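Local coordinates for 3-keto-5-aminohexanoate cleavage protein (Burkholderia xenovorans LB400, PDB 3E02), which probably catalyses the zinc-dependent cleavage of 3-keto-5-aminohexanoate or a related beta-keto acid, using an active site carried on a TIM barrel, at residues A[129-133]-A[134-138]; A[189-192]-A[193-197]; A[277-280]-A[281-285]; A[67-70]-A[71-75]; A[93-96]-A[97-100]. One frame throughout, in Å; residues are numbered along the deposited sequence.

Contact 1: residues A[129-133]-A[134-138]. With EDO (1,2-ethanediol), chain E.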
# COMPACT_ATOMS: atom_id res chain seq x y z
N ASP A 129 35.55 -5.80 -19.25
CA ASP A 129 36.91 -6.28 -18.96
C ASP A 129 37.97 -5.24 -19.29
O ASP A 129 39.09 -5.33 -18.80
CB ASP A 129 37.20 -7.58 -19.74
CG ASP A 129 36.19 -8.69 -19.42
OD1 ASP A 129 35.79 -8.83 -18.25
OD2 ASP A 129 35.83 -9.43 -20.36
N THR A 130 37.63 -4.31 -20.18
CA THR A 130 38.55 -3.22 -20.60
C THR A 130 37.76 -1.91 -20.70
O THR A 130 36.55 -1.93 -20.93
CB THR A 130 39.25 -3.48 -21.96
OG1 THR A 130 38.28 -3.42 -23.01
CG2 THR A 130 39.96 -4.82 -21.98
N PHE A 131 38.48 -0.80 -20.53
CA PHE A 131 37.91 0.55 -20.59
C PHE A 131 38.69 1.42 -21.55
O PHE A 131 39.92 1.33 -21.61
CB PHE A 131 37.88 1.17 -19.19
CG PHE A 131 36.76 0.66 -18.34
CD1 PHE A 131 36.91 -0.48 -17.56
CD2 PHE A 131 35.54 1.31 -18.35
CE1 PHE A 131 35.83 -0.95 -16.78
CE2 PHE A 131 34.47 0.85 -17.58
CZ PHE A 131 34.63 -0.28 -16.81
N LYS A 132 37.97 2.27 -22.28
CA LYS A 132 38.56 3.15 -23.29
C LYS A 132 39.47 4.22 -22.69
O LYS A 132 40.53 4.50 -23.24
CB LYS A 132 37.46 3.79 -24.15
CG LYS A 132 37.97 4.56 -25.37
CD LYS A 132 36.82 5.04 -26.23
CE LYS A 132 37.33 5.83 -27.42
NZ LYS A 132 36.16 6.28 -28.23
N PHE A 133 39.03 4.82 -21.58
CA PHE A 133 39.76 5.92 -20.91
C PHE A 133 40.10 5.56 -19.46
O PHE A 133 39.33 4.86 -18.79
CB PHE A 133 38.93 7.20 -20.95
CG PHE A 133 38.55 7.64 -22.34
CD1 PHE A 133 39.50 8.20 -23.19
CD2 PHE A 133 37.23 7.51 -22.79
CE1 PHE A 133 39.16 8.61 -24.48
CE2 PHE A 133 36.87 7.93 -24.09
CZ PHE A 133 37.83 8.47 -24.93
N ASP A 134 41.24 6.09 -19.00
CA ASP A 134 41.78 5.84 -17.67
C ASP A 134 40.88 6.25 -16.52
O ASP A 134 40.95 5.63 -15.48
CB ASP A 134 43.11 6.58 -17.44
CG ASP A 134 44.24 6.04 -18.26
OD1 ASP A 134 44.11 4.95 -18.86
OD2 ASP A 134 45.29 6.73 -18.28
N TRP A 135 40.10 7.30 -16.71
CA TRP A 135 39.20 7.81 -15.65
C TRP A 135 37.99 6.95 -15.32
O TRP A 135 37.44 7.07 -14.22
CB TRP A 135 38.71 9.23 -15.99
CG TRP A 135 37.74 9.31 -17.13
CD1 TRP A 135 38.05 9.50 -18.43
CD2 TRP A 135 36.32 9.19 -17.06
NE1 TRP A 135 36.93 9.51 -19.19
CE2 TRP A 135 35.84 9.32 -18.38
CE3 TRP A 135 35.40 8.99 -16.02
CZ2 TRP A 135 34.48 9.26 -18.69
CZ3 TRP A 135 34.05 8.94 -16.31
CH2 TRP A 135 33.60 9.07 -17.64
N GLU A 136 37.57 6.08 -16.24
CA GLU A 136 36.29 5.37 -16.12
C GLU A 136 36.23 4.36 -15.00
O GLU A 136 35.32 4.44 -14.16
CB GLU A 136 35.88 4.72 -17.45
CG GLU A 136 35.75 5.67 -18.61
CD GLU A 136 35.39 4.94 -19.88
OE1 GLU A 136 34.23 4.55 -20.03
OE2 GLU A 136 36.28 4.72 -20.71
N ARG A 137 37.18 3.43 -14.94
CA ARG A 137 37.14 2.42 -13.87
C ARG A 137 37.26 3.03 -12.45
O ARG A 137 36.46 2.67 -11.59
CB ARG A 137 38.14 1.28 -14.09
CG ARG A 137 37.80 0.05 -13.26
CD ARG A 137 38.89 -1.02 -13.26
NE ARG A 137 38.97 -1.84 -14.48
CZ ARG A 137 38.07 -2.76 -14.86
NH1 ARG A 137 36.96 -3.00 -14.16
NH2 ARG A 137 38.28 -3.44 -15.99
N PRO A 138 38.24 3.94 -12.21
CA PRO A 138 38.34 4.59 -10.89
C PRO A 138 37.09 5.39 -10.49
O PRO A 138 36.71 5.38 -9.33
CB PRO A 138 39.55 5.51 -11.04
CG PRO A 138 40.32 4.96 -12.15
CD PRO A 138 39.35 4.35 -13.09
C1 EDO E . 41.67 -1.06 -18.82
O1 EDO E . 41.26 -1.37 -20.14
C2 EDO E . 40.71 -1.71 -17.84
O2 EDO E . 40.74 -0.98 -16.62
O HOH W 1 41.87 2.81 -20.31
O HOH W 2 39.33 3.05 -16.77
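Glu136 OE2 is gripped by two donors at once: Phe133 N, which reaches it over 2.9 Å and nearly along its C-O axis, and the hydroxyl of Thr22. In return Glu136 N points back at Phe133 O, a weak bond at 3.3 Å, so that backbone and side chain of the glutamate both hold Phe133 where the chain turns into helix 136-142. The other carboxylate oxygen, OE1, is bonded to Thr20, which ties the turn to a second loop. Phe131 packs against the side chains of Glu136 and Arg137. Its CD2 rests 3.5 Å from Glu136 CB, while its CE1 lies over the centre of the Arg137 guanidinium, 3.4 Å above that plane. Ring and guanidinium stand at 82°, so the rim of the phenyl group meets the cationic face. The arginine comes back over Phe131 because its chain bends at CG-CD (chi3 -76°). A molecule of 1,2-ethanediol, probably from the crystallisation liquor, bridges the two residues, taking Phe131 N on O1 and Arg137 NE on O2. Phe133 and Trp135 run side by side with rings nearly parallel but barely overlapping, and Trp135 NE1 is bonded to Asn58 O. The glutamate is buried yet met by donors on both oxygens, which would be expected to stabilise its carboxylate form and thereby fix the turn.

Contact 2: residues A[189-192]-A[193-197]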
# COMPACT_ATOMS: atom_id res chain seq x y z
N LYS A 189 8.01 27.85 2.82
CA LYS A 189 7.78 28.69 1.63
C LYS A 189 9.04 29.11 0.85
O LYS A 189 9.06 30.17 0.22
CB LYS A 189 6.86 29.87 2.02
CG LYS A 189 5.46 29.39 2.38
CD LYS A 189 4.60 30.46 3.03
CE LYS A 189 3.13 30.05 3.05
NZ LYS A 189 2.90 28.65 3.55
N LEU A 190 10.08 28.27 0.88
CA LEU A 190 11.30 28.52 0.11
C LEU A 190 11.13 28.18 -1.37
O LEU A 190 11.92 28.62 -2.21
CB LEU A 190 12.52 27.83 0.73
CG LEU A 190 12.81 28.19 2.20
CD1 LEU A 190 14.19 27.70 2.59
CD2 LEU A 190 12.71 29.70 2.48
N VAL A 191 10.10 27.37 -1.67
CA VAL A 191 9.67 27.06 -3.03
C VAL A 191 8.14 27.18 -3.06
O VAL A 191 7.47 26.92 -2.05
CB VAL A 191 10.16 25.67 -3.50
CG1 VAL A 191 11.67 25.70 -3.71
CG2 VAL A 191 9.75 24.57 -2.51
N GLU A 192 7.60 27.61 -4.21
CA GLU A 192 6.16 27.81 -4.42
C GLU A 192 5.60 26.77 -5.38
O GLU A 192 6.33 26.26 -6.22
CB GLU A 192 5.90 29.19 -5.02
CG GLU A 192 6.30 30.39 -4.14
CD GLU A 192 5.43 30.59 -2.89
OE1 GLU A 192 4.37 29.93 -2.74
OE2 GLU A 192 5.82 31.43 -2.05
N PRO A 193 4.30 26.44 -5.25
CA PRO A 193 3.72 25.50 -6.21
C PRO A 193 3.65 26.08 -7.63
O PRO A 193 3.75 27.30 -7.80
CB PRO A 193 2.33 25.22 -5.65
CG PRO A 193 2.05 26.26 -4.69
CD PRO A 193 3.33 26.85 -4.23
N PRO A 194 3.52 25.22 -8.66
CA PRO A 194 3.47 23.75 -8.63
C PRO A 194 4.85 23.13 -8.40
O PRO A 194 5.85 23.68 -8.87
CB PRO A 194 2.95 23.40 -10.02
CG PRO A 194 3.47 24.46 -10.86
CD PRO A 194 3.41 25.71 -10.05
N PHE A 195 4.89 22.00 -7.71
CA PHE A 195 6.14 21.29 -7.44
C PHE A 195 6.25 20.19 -8.46
O PHE A 195 5.37 19.34 -8.53
CB PHE A 195 6.17 20.71 -6.03
CG PHE A 195 5.76 21.70 -4.99
CD1 PHE A 195 6.53 22.85 -4.79
CD2 PHE A 195 4.59 21.53 -4.25
CE1 PHE A 195 6.15 23.81 -3.83
CE2 PHE A 195 4.19 22.49 -3.29
CZ PHE A 195 4.98 23.62 -3.09
N PHE A 196 7.31 20.20 -9.25
CA PHE A 196 7.55 19.16 -10.24
C PHE A 196 8.43 18.12 -9.54
O PHE A 196 9.64 18.33 -9.41
CB PHE A 196 8.18 19.76 -11.50
CG PHE A 196 8.23 18.81 -12.66
CD1 PHE A 196 7.05 18.42 -13.29
CD2 PHE A 196 9.43 18.30 -13.13
CE1 PHE A 196 7.08 17.53 -14.37
CE2 PHE A 196 9.46 17.42 -14.22
CZ PHE A 196 8.28 17.04 -14.83
N LEU A 197 7.79 17.04 -9.06
CA LEU A 197 8.44 15.95 -8.33
C LEU A 197 8.87 14.83 -9.26
O LEU A 197 8.00 14.19 -9.88
CB LEU A 197 7.49 15.31 -7.29
CG LEU A 197 6.84 16.10 -6.18
CD1 LEU A 197 6.11 15.14 -5.25
CD2 LEU A 197 7.88 16.86 -5.43
O HOH W 3 8.45 24.69 -7.11
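The ring of Phe195 receives the backbone of Val191 and Glu192 around CE1. Val191 O lies at the ring edge, near its plane and 3.8 Å from CE1, whereas the carbonyl carbon of Glu192 approaches the same atom obliquely, at 3.4 Å. Over one face sits Pro193 CA, 3.8 Å above the plane and displaced toward the rim, so the loop wraps around the ring from edge to face. Val191 adds a methyl: CG2 touches Phe195 CE1 at 3.9 Å, the two side chains crossing at a slant. The aromatic ring folds back toward residues that precede it because CG stands beside the backbone N of Phe195 (chi1 -48°). The peptide bond before Pro194 is cis and turns the chain just before the strand. Glu192 is folded too: a bend at CB-CG brings OE1 within 3.6 Å of Pro193 CD. One water lies between the arms of the bend, 2.8 Å from Glu192 O and farther from Pro194 O; not all the acceptors around this water can be served at once. Val186 of helix 176-187 and Phe171 of strand 168-173 complete the hydrophobic surroundings of Val191 and Phe195. Lys189, with positive phi, closes that helix in a Schellman motif, after which the chain enters strand 195-201, paired in parallel with strands 168-173 and 229-235. The segment is thus a helix-to-strand connection of a TIM barrel, at the end where the strand begins.

Contact 3: residues A[277-280]-A[281-285]. With EDO (1,2-ethanediol), chain L.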
# COMPACT_ATOMS: atom_id res chain seq x y z
N VAL A 277 12.40 8.38 -26.81
CA VAL A 277 11.31 9.37 -26.84
C VAL A 277 10.19 8.84 -27.75
O VAL A 277 9.01 8.82 -27.34
CB VAL A 277 11.81 10.78 -27.29
CG1 VAL A 277 10.62 11.79 -27.43
CG2 VAL A 277 12.85 11.32 -26.31
N ARG A 278 10.56 8.35 -28.93
CA ARG A 278 9.58 7.78 -29.86
C ARG A 278 8.82 6.61 -29.22
O ARG A 278 7.58 6.55 -29.34
CB ARG A 278 10.21 7.34 -31.19
CG ARG A 278 10.56 8.51 -32.10
CD ARG A 278 10.79 8.08 -33.50
NE ARG A 278 11.97 7.24 -33.66
CZ ARG A 278 13.23 7.68 -33.77
NH1 ARG A 278 13.55 8.97 -33.75
NH2 ARG A 278 14.21 6.80 -33.91
N LYS A 279 9.54 5.74 -28.51
CA LYS A 279 8.90 4.58 -27.86
C LYS A 279 7.87 4.96 -26.80
O LYS A 279 6.74 4.47 -26.85
CB LYS A 279 9.93 3.59 -27.29
CG LYS A 279 9.28 2.43 -26.52
CD LYS A 279 10.24 1.33 -26.15
CE LYS A 279 10.59 0.45 -27.31
NZ LYS A 279 11.28 -0.81 -26.90
N ILE A 280 8.25 5.82 -25.86
CA ILE A 280 7.32 6.22 -24.81
C ILE A 280 6.12 6.97 -25.39
O ILE A 280 4.99 6.77 -24.94
CB ILE A 280 7.98 6.96 -23.60
CG1 ILE A 280 6.99 7.05 -22.41
CG2 ILE A 280 8.57 8.31 -24.02
CD1 ILE A 280 6.34 5.67 -21.99
N ARG A 281 6.36 7.76 -26.44
CA ARG A 281 5.27 8.44 -27.13
C ARG A 281 4.31 7.45 -27.79
O ARG A 281 3.09 7.65 -27.71
CB ARG A 281 5.79 9.43 -28.16
CG ARG A 281 4.68 10.22 -28.80
CD ARG A 281 5.23 11.29 -29.68
NE ARG A 281 4.17 12.15 -30.19
CZ ARG A 281 4.37 13.23 -30.95
NH1 ARG A 281 5.60 13.58 -31.33
NH2 ARG A 281 3.32 13.95 -31.35
N ARG A 282 4.83 6.38 -28.41
CA ARG A 282 3.95 5.33 -28.98
C ARG A 282 3.09 4.66 -27.89
O ARG A 282 1.88 4.52 -28.07
CB ARG A 282 4.73 4.28 -29.76
CG ARG A 282 5.29 4.80 -31.08
CD ARG A 282 5.74 3.68 -31.96
NE ARG A 282 6.74 2.82 -31.32
CZ ARG A 282 8.05 3.06 -31.26
NH1 ARG A 282 8.60 4.11 -31.84
NH2 ARG A 282 8.82 2.18 -30.64
N ILE A 283 3.71 4.32 -26.76
CA ILE A 283 3.01 3.70 -25.62
C ILE A 283 1.88 4.63 -25.12
O ILE A 283 0.74 4.20 -24.96
CB ILE A 283 3.99 3.34 -24.46
CG1 ILE A 283 4.97 2.22 -24.88
CG2 ILE A 283 3.20 2.90 -23.25
CD1 ILE A 283 6.15 1.97 -23.90
N ILE A 284 2.23 5.90 -24.88
CA ILE A 284 1.28 6.97 -24.49
C ILE A 284 0.07 7.02 -25.44
O ILE A 284 -1.09 7.04 -25.00
CB ILE A 284 2.02 8.36 -24.41
CG1 ILE A 284 2.88 8.40 -23.14
CG2 ILE A 284 1.05 9.58 -24.42
CD1 ILE A 284 3.85 9.59 -23.09
N GLU A 285 0.36 7.00 -26.74
CA GLU A 285 -0.67 7.05 -27.76
C GLU A 285 -1.54 5.79 -27.76
O GLU A 285 -2.76 5.90 -27.92
CB GLU A 285 -0.06 7.35 -29.13
CG GLU A 285 0.44 8.81 -29.17
CD GLU A 285 1.27 9.16 -30.40
OE1 GLU A 285 1.50 8.29 -31.28
OE2 GLU A 285 1.71 10.34 -30.46
C1 EDO L . 12.42 3.19 -33.36
O1 EDO L . 13.55 3.57 -34.17
C2 EDO L . 12.06 4.33 -32.41
O2 EDO L . 11.79 3.95 -31.05
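Ile280, Ile283 and Ile284 form the apolar side of an amphipathic alpha-helix, 273-286, one of the outer helices of the TIM barrel. Ile280 CD1 meets Ile283 CB at 4.1 Å, and Ile280 CG1 lies equally far from Ile284 CD1. The latter contact follows from Ile280 sending CG1 away from its own backbone N (chi1 -167°) and along the helix. Four i to i+4 backbone bonds link the two segments; Ile284 N to Ile280 O, at 2.9 Å, is the straightest of them. On the polar side the guanidinium of Arg282 curls back over the previous turn, with Lys279 CA 3.6 Å above its plane. Its NE forms a salt bridge with Glu286 of the second subunit, and a 1,2-ethanediol molecule weakly joins Arg282 to Arg278. Arg281 stretches out fully and pairs through NE with Glu285 OE2 at 3.1 Å, tilted from the carboxylate plane. The polar end of Lys279 goes to Ser264 O and to Glu286 O of the second subunit, which makes this flank part of the subunit interface. Inward, Ile280 packs on helix 240-249 and strand 253-256, while Val277 leans on helix 31-44, where Arg281 NH1 bonds to Ala44 O.

Contact 4: residues A[67-70]-A[71-75]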
# COMPACT_ATOMS: atom_id res chain seq x y z
N LEU A 67 31.48 24.85 -21.37
CA LEU A 67 31.00 23.69 -22.15
C LEU A 67 29.50 23.79 -22.36
O LEU A 67 29.02 23.52 -23.46
CB LEU A 67 31.35 22.35 -21.49
CG LEU A 67 32.81 21.92 -21.58
CD1 LEU A 67 33.04 20.66 -20.75
CD2 LEU A 67 33.22 21.71 -23.05
N PHE A 68 28.76 24.17 -21.31
CA PHE A 68 27.31 24.42 -21.43
C PHE A 68 27.00 25.50 -22.47
O PHE A 68 26.08 25.34 -23.28
CB PHE A 68 26.67 24.77 -20.09
CG PHE A 68 26.43 23.58 -19.22
CD1 PHE A 68 27.42 23.09 -18.38
CD2 PHE A 68 25.19 22.94 -19.23
CE1 PHE A 68 27.19 21.97 -17.55
CE2 PHE A 68 24.94 21.84 -18.42
CZ PHE A 68 25.94 21.35 -17.58
N MSE A 69 27.80 26.57 -22.51
CA MSE A 69 27.63 27.64 -23.52
C MSE A 69 27.95 27.22 -24.95
O MSE A 69 27.64 27.97 -25.88
CB MSE A 69 28.38 28.92 -23.12
CG MSE A 69 27.82 29.53 -21.85
SE MSE A 69 25.88 29.85 -21.93
CE MSE A 69 25.56 29.86 -20.06
N ARG A 70 28.55 26.03 -25.13
CA ARG A 70 28.78 25.45 -26.46
C ARG A 70 27.59 24.60 -26.96
O ARG A 70 27.61 24.14 -28.11
CB ARG A 70 30.09 24.68 -26.50
CG ARG A 70 31.31 25.61 -26.42
CD ARG A 70 32.60 24.90 -26.03
NE ARG A 70 32.96 23.81 -26.94
CZ ARG A 70 34.02 23.01 -26.80
NH1 ARG A 70 34.87 23.16 -25.78
NH2 ARG A 70 34.22 22.04 -27.69
N PHE A 71 26.58 24.36 -26.10
CA PHE A 71 25.33 23.71 -26.54
C PHE A 71 24.01 24.42 -26.19
O PHE A 71 23.04 24.25 -26.93
CB PHE A 71 25.28 22.21 -26.19
CG PHE A 71 25.43 21.87 -24.73
CD1 PHE A 71 24.34 21.95 -23.85
CD2 PHE A 71 26.63 21.35 -24.24
CE1 PHE A 71 24.46 21.57 -22.50
CE2 PHE A 71 26.76 20.95 -22.89
CZ PHE A 71 25.68 21.06 -22.02
N LEU A 72 23.96 25.21 -25.11
CA LEU A 72 22.71 25.91 -24.73
C LEU A 72 22.17 26.90 -25.79
O LEU A 72 21.01 26.75 -26.21
CB LEU A 72 22.81 26.55 -23.33
CG LEU A 72 22.92 25.59 -22.14
CD1 LEU A 72 23.15 26.37 -20.84
CD2 LEU A 72 21.70 24.69 -22.01
N PRO A 73 23.00 27.88 -26.25
CA PRO A 73 22.52 28.78 -27.31
C PRO A 73 22.08 28.03 -28.58
O PRO A 73 21.07 28.38 -29.19
CB PRO A 73 23.73 29.68 -27.63
CG PRO A 73 24.68 29.48 -26.56
CD PRO A 73 24.38 28.22 -25.84
N GLN A 74 22.82 26.97 -28.93
CA GLN A 74 22.55 26.18 -30.13
C GLN A 74 21.22 25.44 -30.00
O GLN A 74 20.44 25.41 -30.95
CB GLN A 74 23.68 25.18 -30.41
CG GLN A 74 25.07 25.78 -30.73
CD GLN A 74 25.81 26.38 -29.55
OE1 GLN A 74 25.39 26.27 -28.40
NE2 GLN A 74 26.92 27.05 -29.83
N LEU A 75 20.96 24.86 -28.83
CA LEU A 75 19.68 24.19 -28.58
C LEU A 75 18.53 25.19 -28.61
O LEU A 75 17.50 24.92 -29.23
CB LEU A 75 19.68 23.43 -27.24
CG LEU A 75 20.43 22.10 -27.25
CD1 LEU A 75 20.62 21.57 -25.82
CD2 LEU A 75 19.68 21.08 -28.12
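Phe68 and Phe71 make the aromatic part of this contact, lying side by side and pointing the same way. Their rings meet obliquely, planes at 50°, with Phe68 CD2 only 3.4 Å from Phe71 CZ. The Phe71 ring also lies against the preceding turn, where a CH-pi contact sets Phe68 CA over its face, 4.0 Å from the centroid. This placement depends on the first torsion of Phe71, CG lying between backbone N and carbonyl carbon (chi1 58°). Among the hydrogen bonds, Phe68 O carries two: Leu72 N arrives almost in line with the carbonyl at 2.8 Å, and Phe71 N comes from above the carbonyl plane at 3.0 Å. Pro73 has no N-H for Met69 O and sets its CD there instead, at 3.3 Å. Aliphatic packing completes the set: Leu72 CD1 rests on Phe68 CB at 3.9 Å, and selenomethionine Met69 reaches the same Leu72 CD1 with its CE. The side chain of Phe68 is about 5 Å from that of His52, a zinc ligand. The doubly used carbonyl thus spans the break between the two short helices 65-68 and 72-78, and Phe68 gives that ligand an apolar neighbour.

Contact 5: residues A[93-96]-A[97-100]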
# COMPACT_ATOMS: atom_id res chain seq x y z
N MSE A 93 31.95 16.07 -7.43
CA MSE A 93 32.09 17.54 -7.54
C MSE A 93 31.57 18.24 -6.31
O MSE A 93 30.65 17.75 -5.65
CB MSE A 93 31.33 18.07 -8.76
CG MSE A 93 31.87 17.56 -10.06
SE MSE A 93 30.89 18.31 -11.54
CE MSE A 93 31.83 17.36 -13.00
N SER A 94 32.15 19.40 -6.00
CA SER A 94 31.73 20.22 -4.87
C SER A 94 30.45 20.98 -5.25
O SER A 94 30.11 21.04 -6.43
CB SER A 94 32.81 21.23 -4.52
OG SER A 94 33.07 22.08 -5.63
N LEU A 95 29.78 21.57 -4.27
CA LEU A 95 28.55 22.32 -4.54
C LEU A 95 28.82 23.56 -5.41
O LEU A 95 27.97 23.90 -6.25
CB LEU A 95 27.78 22.70 -3.26
CG LEU A 95 26.34 23.25 -3.47
CD1 LEU A 95 25.42 22.26 -4.20
CD2 LEU A 95 25.73 23.65 -2.16
N ASP A 96 29.97 24.21 -5.20
CA ASP A 96 30.40 25.38 -6.01
C ASP A 96 30.45 25.00 -7.48
O ASP A 96 29.85 25.67 -8.32
CB ASP A 96 31.79 25.90 -5.61
CG ASP A 96 31.82 26.63 -4.26
OD1 ASP A 96 30.77 27.04 -3.74
OD2 ASP A 96 32.95 26.81 -3.73
N GLU A 97 31.17 23.91 -7.78
CA GLU A 97 31.25 23.40 -9.15
C GLU A 97 29.85 23.05 -9.68
O GLU A 97 29.50 23.39 -10.80
CB GLU A 97 32.05 22.11 -9.22
CG GLU A 97 33.52 22.16 -8.91
CD GLU A 97 34.09 20.75 -8.89
OE1 GLU A 97 34.09 20.11 -9.97
OE2 GLU A 97 34.50 20.28 -7.80
N ARG A 98 29.07 22.37 -8.85
CA ARG A 98 27.74 21.91 -9.24
C ARG A 98 26.73 23.01 -9.60
O ARG A 98 25.99 22.85 -10.57
CB ARG A 98 27.17 20.99 -8.17
CG ARG A 98 27.88 19.64 -8.12
CD ARG A 98 27.49 18.92 -6.86
NE ARG A 98 26.04 18.72 -6.83
CZ ARG A 98 25.33 18.27 -5.80
NH1 ARG A 98 25.91 17.94 -4.66
NH2 ARG A 98 24.02 18.15 -5.91
N LEU A 99 26.74 24.11 -8.85
CA LEU A 99 25.84 25.25 -9.12
C LEU A 99 26.30 26.20 -10.23
O LEU A 99 25.48 26.96 -10.75
CB LEU A 99 25.58 26.07 -7.83
CG LEU A 99 24.85 25.38 -6.66
CD1 LEU A 99 24.78 26.32 -5.45
CD2 LEU A 99 23.45 24.90 -7.07
N ALA A 100 27.58 26.15 -10.62
CA ALA A 100 28.14 27.07 -11.63
C ALA A 100 27.36 27.20 -12.95
O ALA A 100 27.06 28.33 -13.35
CB ALA A 100 29.62 26.76 -11.91
O HOH W 4 28.82 17.82 -3.74
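Glu97 turns back over Ser94 and Met93, and each of its atoms has a partner. CB lies 3.6 Å from Ser94 O, CG touches Ser94 OG at 3.3 Å, and beyond CG the chain runs extended (chi2 173°), carrying the carboxylate past the helix start. There OE1 rests against CG of selenomethionine Met93, 3.4 Å away, the two side chains crossing at about a right angle. OE2 does the polar work: Ser94 N gives it an almost straight bond of 3.1 Å from above the carboxylate plane, and Ser94 OG donates to it from the same face, on the anti side. Because OG sits between backbone N and carbonyl carbon (chi1 60°), it can also accept from Glu97 N, weakly, at 3.4 Å. The pair is a capping box, Ser94 as N-cap, with side chain and backbone each serving the other residue. The next residue, Arg98, bends at CG-CD, and Leu95 CD1 covers the centre of one guanidinium face. A water that accepts from Arg98 NH1 donates a hydrogen bond to Met93 O, 2.6 Å from the water oxygen. Further bonds from this buried guanidinium run to Thr87 O, Ser149 O and Asn150 OD1, oxygens of two loops, which probably help to balance its charge. Leu95 CG and Leu99 CD1 pack together at 4.0 Å. Helix 95-105 links strands 82-85 and 109-113 in a beta-alpha-beta unit, its leucines resting on helix 152-163 and Asp96 forming a salt bridge with Arg157 there.

How the contacts relate
All five contacts are local turns or helix segments of one TIM-barrel chain, and none touches another. Contacts 4 and 5 are the nearest pair, with centres 19 Å and closest atoms about 7 Å apart, and both approach the zinc bound by His50, His52 and Glu259: the side chains of Phe68 and Arg98 lie about 9 and 10 Å from the metal. Contact 1 comes within about 9 Å of contact 5, nearest atoms, and its Trp135 is about 11 Å from His52. Contact 2 lies away from the metal site, across the chain's centre from contact 1, their centres 40 Å apart. Contact 3, likewise across the centre from contact 5, alone meets another subunit.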